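Local coordinates for DyP-type peroxidase (Pleurotus ostreatus, PDB 6FSL), which is a heme b-dependent dye-decolorizing peroxidase that probably uses hydrogen peroxide to oxidise dyes and other substrates, at residues A74-F79 / V135-G140. The protein carries 1 engineered substitution. Residues are numbered along the deposited sequence; the frame is centred on the assembly and turned at random.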
ATOM      1  N   ALA A  74     -12.755 -14.881   2.010  1.00 30.69           N
ATOM      2  CA  ALA A  74     -13.289 -13.873   2.892  1.00 27.16           C
ATOM      3  C   ALA A  74     -13.764 -12.632   2.113  1.00 23.88           C
ATOM      4  O   ALA A  74     -13.198 -12.254   1.090  1.00 21.98           O
ATOM      5  CB  ALA A  74     -12.220 -13.497   3.902  1.00 28.22           C
ATOM      6  N   VAL A  75     -14.789 -11.980   2.621  1.00 20.97           N
ATOM      7  CA  VAL A  75     -15.337 -10.794   1.973  1.00 20.09           C
ATOM      8  C   VAL A  75     -15.166  -9.568   2.871  1.00 19.20           C
ATOM      9  O   VAL A  75     -15.367  -9.647   4.072  1.00 18.88           O
ATOM     10  CB  VAL A  75     -16.851 -10.952   1.706  1.00 19.82           C
ATOM     11  CG1 VAL A  75     -17.320  -9.900   0.715  1.00 19.52           C
ATOM     12  CG2 VAL A  75     -17.192 -12.369   1.250  1.00 19.83           C
ATOM     13  N   ASN A  76     -14.808  -8.434   2.274  1.00 18.33           N
ATOM     14  CA  ASN A  76     -14.833  -7.139   2.956  1.00 16.93           C
ATOM     15  C   ASN A  76     -15.525  -6.118   2.066  1.00 16.80           C
ATOM     16  O   ASN A  76     -15.804  -6.359   0.886  1.00 17.13           O
ATOM     17  CB  ASN A  76     -13.413  -6.680   3.311  1.00 16.28           C
ATOM     18  CG  ASN A  76     -12.996  -7.024   4.734  1.00 16.07           C
ATOM     19  OD1 ASN A  76     -12.012  -6.462   5.240  1.00 17.09           O
ATOM     20  ND2 ASN A  76     -13.712  -7.942   5.388  1.00 15.77           N
ATOM     21  N   VAL A  77     -15.822  -4.968   2.650  1.00 16.91           N
ATOM     22  CA  VAL A  77     -16.578  -3.928   1.963  1.00 16.21           C
ATOM     23  C   VAL A  77     -16.132  -2.581   2.481  1.00 16.58           C
ATOM     24  O   VAL A  77     -15.755  -2.442   3.655  1.00 17.49           O
ATOM     25  CB  VAL A  77     -18.095  -4.116   2.152  1.00 15.74           C
ATOM     26  CG1 VAL A  77     -18.500  -3.908   3.604  1.00 15.71           C
ATOM     27  CG2 VAL A  77     -18.869  -3.175   1.249  1.00 15.90           C
ATOM     28  N   SER A  78     -16.194  -1.592   1.606  1.00 16.69           N
ATOM     29  CA  SER A  78     -15.596  -0.298   1.856  1.00 16.76           C
ATOM     30  C   SER A  78     -16.339   0.708   0.978  1.00 17.03           C
ATOM     31  O   SER A  78     -16.697   0.380  -0.164  1.00 16.45           O
ATOM     32  CB  SER A  78     -14.101  -0.387   1.489  1.00 17.02           C
ATOM     33  OG  SER A  78     -13.290   0.537   2.182  1.00 18.21           O
ATOM     34  N   PHE A  79     -16.536   1.934   1.487  1.00 17.33           N
ATOM     35  CA  PHE A  79     -17.347   2.969   0.799  1.00 16.95           C
ATOM     36  C   PHE A  79     -16.620   4.278   0.540  1.00 16.99           C
ATOM     37  O   PHE A  79     -15.949   4.799   1.436  1.00 16.72           O
ATOM     38  CB  PHE A  79     -18.606   3.246   1.609  1.00 16.72           C
ATOM     39  CG  PHE A  79     -19.532   2.066   1.686  1.00 16.71           C
ATOM     40  CD1 PHE A  79     -19.346   1.088   2.646  1.00 16.34           C
ATOM     41  CD2 PHE A  79     -20.581   1.931   0.779  1.00 16.81           C
ATOM     42  CE1 PHE A  79     -20.194   0.001   2.722  1.00 16.03           C
ATOM     43  CE2 PHE A  79     -21.443   0.857   0.852  1.00 16.56           C
ATOM     44  CZ  PHE A  79     -21.236  -0.113   1.828  1.00 16.85           C
ATOM     45  N   VAL A 135     -16.579  -0.731  -2.895  1.00 17.01           N
ATOM     46  CA  VAL A 135     -15.843  -1.866  -3.390  1.00 16.78           C
ATOM     47  C   VAL A 135     -16.189  -3.051  -2.479  1.00 17.38           C
ATOM     48  O   VAL A 135     -16.268  -2.902  -1.224  1.00 15.51           O
ATOM     49  CB  VAL A 135     -14.345  -1.508  -3.471  1.00 17.18           C
ATOM     50  CG1 VAL A 135     -13.792  -1.083  -2.113  1.00 16.95           C
ATOM     51  CG2 VAL A 135     -13.534  -2.620  -4.117  1.00 17.26           C
ATOM     52  N   ILE A 136     -16.514  -4.184  -3.115  1.00 17.47           N
ATOM     53  CA  ILE A 136     -16.686  -5.454  -2.419  1.00 17.64           C
ATOM     54  C   ILE A 136     -15.486  -6.227  -2.882  1.00 17.26           C
ATOM     55  O   ILE A 136     -15.261  -6.315  -4.080  1.00 17.07           O
ATOM     56  CB  ILE A 136     -17.996  -6.188  -2.837  1.00 18.67           C
ATOM     57  CG1 ILE A 136     -19.206  -5.421  -2.313  1.00 18.16           C
ATOM     58  CG2 ILE A 136     -18.042  -7.653  -2.334  1.00 18.25           C
ATOM     59  CD1 ILE A 136     -20.510  -5.974  -2.825  1.00 18.39           C
ATOM     60  N   PHE A 137     -14.696  -6.743  -1.949  1.00 17.43           N
ATOM     61  CA  PHE A 137     -13.575  -7.591  -2.330  1.00 17.59           C
ATOM     62  C   PHE A 137     -13.527  -8.930  -1.615  1.00 17.54           C
ATOM     63  O   PHE A 137     -13.876  -9.053  -0.424  1.00 17.64           O
ATOM     64  CB  PHE A 137     -12.228  -6.861  -2.285  1.00 17.78           C
ATOM     65  CG  PHE A 137     -11.884  -6.209  -0.980  1.00 17.72           C
ATOM     66  CD1 PHE A 137     -12.487  -5.020  -0.595  1.00 18.21           C
ATOM     67  CD2 PHE A 137     -10.848  -6.714  -0.181  1.00 18.07           C
ATOM     68  CE1 PHE A 137     -12.123  -4.383   0.605  1.00 18.38           C
ATOM     69  CE2 PHE A 137     -10.484  -6.091   1.024  1.00 17.78           C
ATOM     70  CZ  PHE A 137     -11.121  -4.923   1.414  1.00 18.07           C
ATOM     71  N   VAL A 138     -13.104  -9.925  -2.379  1.00 16.79           N
ATOM     72  CA  VAL A 138     -13.092 -11.286  -1.947  1.00 17.48           C
ATOM     73  C   VAL A 138     -11.763 -11.912  -2.280  1.00 17.24           C
ATOM     74  O   VAL A 138     -11.348 -11.890  -3.437  1.00 17.22           O
ATOM     75  CB  VAL A 138     -14.193 -12.134  -2.639  1.00 18.11           C
ATOM     76  CG1 VAL A 138     -14.227 -13.549  -2.039  1.00 17.68           C
ATOM     77  CG2 VAL A 138     -15.548 -11.445  -2.543  1.00 17.98           C
ATOM     78  N   ALA A 139     -11.165 -12.542  -1.273  1.00 17.69           N
ATOM     79  CA  ALA A 139      -9.789 -13.041  -1.291  1.00 18.31           C
ATOM     80  C   ALA A 139      -9.725 -14.495  -0.782  1.00 18.75           C
ATOM     81  O   ALA A 139     -10.267 -14.812   0.276  1.00 17.12           O
ATOM     82  CB  ALA A 139      -8.928 -12.145  -0.401  1.00 18.30           C
ATOM     83  N   GLY A 140      -9.042 -15.367  -1.520  1.00 20.62           N
ATOM     84  CA  GLY A 140      -8.931 -16.782  -1.128  1.00 22.15           C
ATOM     85  C   GLY A 140      -7.814 -17.507  -1.824  1.00 23.67           C
ATOM     86  O   GLY A 140      -6.925 -16.884  -2.406  1.00 20.58           O
TER
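The F137 ring lies with one face against N76, whose CB sits over that face, offset toward the rim, 3.5 Å from CZ, in a CH-pi contact; Y23 of strand 20-28 also stacks with this ring. F137 and N76 are a hydrogen-bonded pair of neighbouring antiparallel strands in the DyP ferredoxin-like alpha+beta domain. With CG set between the backbone N and the carbonyl carbon (chi1 55°), the ring swings across to the other strand instead of standing clear of it. With only a methyl here, as in an alanine, N76 CB would probably lose the ring face it packs on, and Y23 its stacking partner. The N76 amide turns away from the ring: ND2 bonds to V75 O at 2.7 Å and to K46 O, while OD1 takes D11 N. S78 and V135 share this side of the sheet, touching through CB and CG1 at 3.7 Å. On the other side V75 CG1 touches both I136 CG2 (3.9 Å) and V138 CG2 (4.0 Å); helices 31-41 and 143-156 cover this side, with F41 on V75 and I136, and L150 on V138. Six backbone hydrogen bonds join the strands, A74, N76 and S78 each pairing twice; the shortest runs from N76 N to F137 O, 2.9 Å and fairly straight at 164°.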